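Local coordinates for protein trehalose-6-phosphate phosphatase (Neosartorya fumigata, PDB 5DXL) that belongs to the trehalose-phosphatase family of the HAD clan, pairing a Rossmann-like core with a smaller alpha/beta cap, at residues V119-T124 with S130-K135; E164-A167 with E171-V174. All blocks are in the same frame, centred on the assembly; numbering follows the deposited sequence.

Contact 1: residues V119-T124 with S130-K135; sequences VFQHFT and SFIERK
Helix 119-124 and strand 131-134 run nearly antiparallel, at 153°, with their axes 8.3 Å apart at closest approach; the CA atoms of T124 and S130 come within 5.5 Å near the turn that joins them. This is a helix-turn-strand unit packed antiparallel in the cap domain of a HAD-clan phosphatase: the end of helix 112-125 reverses into an outermost strand of the four-stranded antiparallel sheet. No hydrogen bond crosses between the two segments; the join is van der Waals, side chains meeting side chains and helix backbone. Beta-branching suits I132 to the extended backbone, and its long CG1-CD1 arm spans the gap to the helix. With CG1 anti to its carbonyl carbon (chi1 -59°), CD1 lies 3.6 Å from F120 CB. The same methyl sits 3.6 Å from Q121 N and near Q121 OE1, the two side chains crossing at about a right angle, while Q121 NE2 bonds E125. The F120 ring turns on to W141 of strand 139-142. S130 OG lies 3.2 Å from T124 CA, with T124 CG2 beside it; a small hydroxyl fits there and bonds T127 O in the turn. T124 OG1 rests 3.5 Å from I132 CG1, and a polar atom can sit against this apolar chain because it donates to F120 O at 2.7 Å, above the carbonyl plane, while T124 N reaches that oxygen from the opposite face.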
# COMPACT_ATOMS: atom_id res chain seq x y z
N VAL A 119 21.48 -4.84 19.68
CA VAL A 119 21.81 -6.08 18.98
C VAL A 119 22.57 -5.81 17.69
O VAL A 119 23.62 -6.41 17.42
CB VAL A 119 20.55 -6.90 18.68
CG1 VAL A 119 20.86 -8.04 17.71
CG2 VAL A 119 19.93 -7.42 19.96
N PHE A 120 22.06 -4.90 16.86
CA PHE A 120 22.76 -4.56 15.63
C PHE A 120 24.16 -3.99 15.91
O PHE A 120 25.11 -4.28 15.17
CB PHE A 120 21.94 -3.55 14.79
CG PHE A 120 20.83 -4.17 13.96
CD1 PHE A 120 20.67 -5.54 13.85
CD2 PHE A 120 19.95 -3.34 13.27
CE1 PHE A 120 19.64 -6.07 13.06
CE2 PHE A 120 18.93 -3.85 12.48
CZ PHE A 120 18.77 -5.22 12.38
N GLN A 121 24.31 -3.18 16.95
CA GLN A 121 25.61 -2.58 17.24
C GLN A 121 26.62 -3.66 17.62
O GLN A 121 27.79 -3.61 17.25
CB GLN A 121 25.52 -1.55 18.36
CG GLN A 121 26.85 -0.91 18.72
CD GLN A 121 27.44 -0.11 17.56
OE1 GLN A 121 26.72 0.44 16.73
NE2 GLN A 121 28.77 -0.05 17.51
N HIS A 122 26.12 -4.66 18.34
CA HIS A 122 26.93 -5.78 18.78
C HIS A 122 27.47 -6.54 17.58
O HIS A 122 28.68 -6.80 17.50
CB HIS A 122 26.10 -6.71 19.65
CG HIS A 122 26.88 -7.83 20.25
ND1 HIS A 122 26.89 -9.10 19.72
CD2 HIS A 122 27.67 -7.87 21.35
CE1 HIS A 122 27.65 -9.87 20.47
NE2 HIS A 122 28.14 -9.15 21.46
N PHE A 123 26.58 -6.89 16.66
CA PHE A 123 26.98 -7.63 15.46
C PHE A 123 27.81 -6.77 14.53
O PHE A 123 28.67 -7.29 13.82
CB PHE A 123 25.75 -8.18 14.72
CG PHE A 123 25.26 -9.48 15.27
CD1 PHE A 123 25.74 -10.68 14.78
CD2 PHE A 123 24.34 -9.50 16.31
CE1 PHE A 123 25.29 -11.89 15.29
CE2 PHE A 123 23.88 -10.71 16.83
CZ PHE A 123 24.37 -11.91 16.32
N THR A 124 27.57 -5.46 14.52
CA THR A 124 28.38 -4.57 13.69
C THR A 124 29.84 -4.56 14.14
O THR A 124 30.75 -4.71 13.32
CB THR A 124 27.82 -3.14 13.70
OG1 THR A 124 26.52 -3.18 13.12
CG2 THR A 124 28.71 -2.21 12.89
N SER A 130 30.29 -4.19 8.04
CA SER A 130 28.85 -4.00 8.23
C SER A 130 28.57 -2.63 8.83
O SER A 130 29.46 -2.01 9.40
CB SER A 130 28.25 -5.09 9.13
OG SER A 130 28.69 -4.95 10.48
N PHE A 131 27.33 -2.17 8.70
CA PHE A 131 26.91 -0.92 9.32
C PHE A 131 25.41 -0.86 9.51
O PHE A 131 24.66 -1.65 8.93
CB PHE A 131 27.38 0.29 8.49
CG PHE A 131 26.70 0.43 7.16
CD1 PHE A 131 27.21 -0.23 6.05
CD2 PHE A 131 25.58 1.23 7.00
CE1 PHE A 131 26.60 -0.11 4.81
CE2 PHE A 131 24.97 1.35 5.76
CZ PHE A 131 25.49 0.68 4.67
N ILE A 132 24.97 0.10 10.32
CA ILE A 132 23.57 0.24 10.65
C ILE A 132 22.98 1.44 9.95
O ILE A 132 23.57 2.52 9.98
CB ILE A 132 23.35 0.40 12.16
CG1 ILE A 132 23.91 -0.81 12.91
CG2 ILE A 132 21.86 0.62 12.46
CD1 ILE A 132 24.04 -0.59 14.41
N GLU A 133 21.85 1.23 9.29
CA GLU A 133 21.04 2.31 8.73
C GLU A 133 19.83 2.52 9.62
O GLU A 133 19.03 1.61 9.84
CB GLU A 133 20.61 1.99 7.30
CG GLU A 133 19.56 2.98 6.76
CD GLU A 133 19.05 2.60 5.38
OE1 GLU A 133 19.26 1.45 4.94
OE2 GLU A 133 18.42 3.47 4.72
N ARG A 134 19.69 3.73 10.14
CA ARG A 134 18.54 4.03 10.98
C ARG A 134 17.58 4.97 10.25
O ARG A 134 17.97 6.05 9.81
CB ARG A 134 19.01 4.63 12.31
CG ARG A 134 17.88 5.01 13.25
CD ARG A 134 18.34 4.96 14.70
NE ARG A 134 17.21 4.81 15.63
CZ ARG A 134 17.33 4.71 16.95
NH1 ARG A 134 18.54 4.74 17.50
NH2 ARG A 134 16.25 4.57 17.71
N LYS A 135 16.34 4.52 10.08
CA LYS A 135 15.29 5.43 9.61
C LYS A 135 14.28 5.66 10.73
O LYS A 135 14.44 5.10 11.83
CB LYS A 135 14.61 4.87 8.36
CG LYS A 135 15.49 4.87 7.13
CD LYS A 135 14.65 5.04 5.88
CE LYS A 135 15.51 5.24 4.65
NZ LYS A 135 14.69 5.55 3.44

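Contact 2: residues E164-A167 with E171-V174; sequences ETVA and EVEV
V172 CG2 is the methyl on which this contact turns: it lies 3.9 Å from A167 CA and 4.0 Å from V166 CG1. The V172 torsion (chi1 -63°) places CG2 between the backbone N and the carbonyl carbon, pointing it at the helical residues. V166 meets it obliquely with the branch that stands anti to its own backbone N. A167, with a single methyl, lets the strand approach its backbone closely; its CB also comes 4.4 Å from V174 CG2, two residues further along the strand. Valine suits both strand positions, since its branched carbon fits an extended backbone and its methyls are apolar. No direct hydrogen bond joins the segments, but a water lies 2.7 Å from A167 O and 2.7 Å from V172 O, hydrogen-bonded to the two carbonyls and bridging the segments. It thereby links the carbonyl of a short helical turn to that of a strand. The turn connects helix 148-164 to edge strand 172-177 of the antiparallel sheet of the HAD cap domain. On its other flank this strand is tied to 180-185 by backbone bonds between E173 and R184. Further out, helix 112-125 packs on the same valines, W112 touching both V166 and V172, while V174 reaches R159 and L162 of helix 148-164. T165 OG1 is hydrogen-bonded to M161 O in the last turn of that helix.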
# COMPACT_ATOMS: atom_id res chain seq x y z
N GLU A 164 13.33 -14.48 18.26
CA GLU A 164 13.01 -15.15 19.51
C GLU A 164 12.89 -14.19 20.69
O GLU A 164 12.48 -14.59 21.78
CB GLU A 164 14.08 -16.21 19.82
CG GLU A 164 13.99 -17.41 18.90
CD GLU A 164 15.20 -18.32 19.01
OE1 GLU A 164 16.09 -18.04 19.84
OE2 GLU A 164 15.25 -19.31 18.25
N THR A 165 13.24 -12.93 20.47
CA THR A 165 13.21 -11.95 21.54
C THR A 165 12.34 -10.76 21.16
O THR A 165 11.16 -10.70 21.51
CB THR A 165 14.64 -11.46 21.91
OG1 THR A 165 15.30 -10.96 20.74
CG2 THR A 165 15.47 -12.61 22.48
N VAL A 166 12.93 -9.82 20.43
CA VAL A 166 12.25 -8.58 20.06
C VAL A 166 10.89 -8.80 19.39
O VAL A 166 9.90 -8.15 19.73
CB VAL A 166 13.15 -7.75 19.12
CG1 VAL A 166 12.44 -6.47 18.70
CG2 VAL A 166 14.47 -7.43 19.81
N ALA A 167 10.83 -9.74 18.45
CA ALA A 167 9.62 -9.95 17.66
C ALA A 167 8.50 -10.62 18.46
O ALA A 167 7.36 -10.71 18.01
CB ALA A 167 9.94 -10.78 16.43
N GLU A 171 5.19 -5.64 18.25
CA GLU A 171 4.55 -5.95 16.98
C GLU A 171 5.43 -5.53 15.81
O GLU A 171 5.14 -4.56 15.11
CB GLU A 171 3.18 -5.27 16.88
CG GLU A 171 2.13 -5.85 17.81
CD GLU A 171 1.88 -7.33 17.56
OE1 GLU A 171 1.67 -7.71 16.39
OE2 GLU A 171 1.91 -8.11 18.53
N VAL A 172 6.53 -6.24 15.64
CA VAL A 172 7.48 -5.93 14.58
C VAL A 172 7.78 -7.19 13.80
O VAL A 172 7.53 -8.30 14.27
CB VAL A 172 8.81 -5.36 15.12
CG1 VAL A 172 8.57 -4.03 15.83
CG2 VAL A 172 9.51 -6.35 16.05
N GLU A 173 8.31 -7.03 12.60
CA GLU A 173 8.77 -8.20 11.89
C GLU A 173 10.20 -8.01 11.43
O GLU A 173 10.67 -6.88 11.26
CB GLU A 173 7.87 -8.52 10.71
CG GLU A 173 7.79 -7.45 9.68
CD GLU A 173 6.68 -7.73 8.70
OE1 GLU A 173 6.05 -8.80 8.81
OE2 GLU A 173 6.42 -6.86 7.83
N VAL A 174 10.89 -9.13 11.26
CA VAL A 174 12.27 -9.14 10.82
C VAL A 174 12.32 -9.59 9.36
O VAL A 174 11.81 -10.66 9.03
CB VAL A 174 13.13 -10.08 11.70
CG1 VAL A 174 14.59 -9.86 11.43
CG2 VAL A 174 12.83 -9.84 13.19
O HOH W 1 6.01 -9.73 15.92

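How the contacts relate
Contacts 1 and 2 follow one another along the chain, and each brings a helical segment against an outermost strand of the same antiparallel sheet of the cap: 131-134 in contact 1, 172-177 in contact 2, with strands 139-142 and 180-185 between them. Their centres are 16 Å apart and their nearest atoms about 5 Å, so they do not touch. Two helices span the gap. Helix 112-125 supplies one side of contact 1 and packs V116 on V166 in contact 2; helix 148-164 places L162 against both F120 and V174. The centres of contacts 1 and 2 lie about 27 Å and 22 Å from the centre of the chain, on the same side.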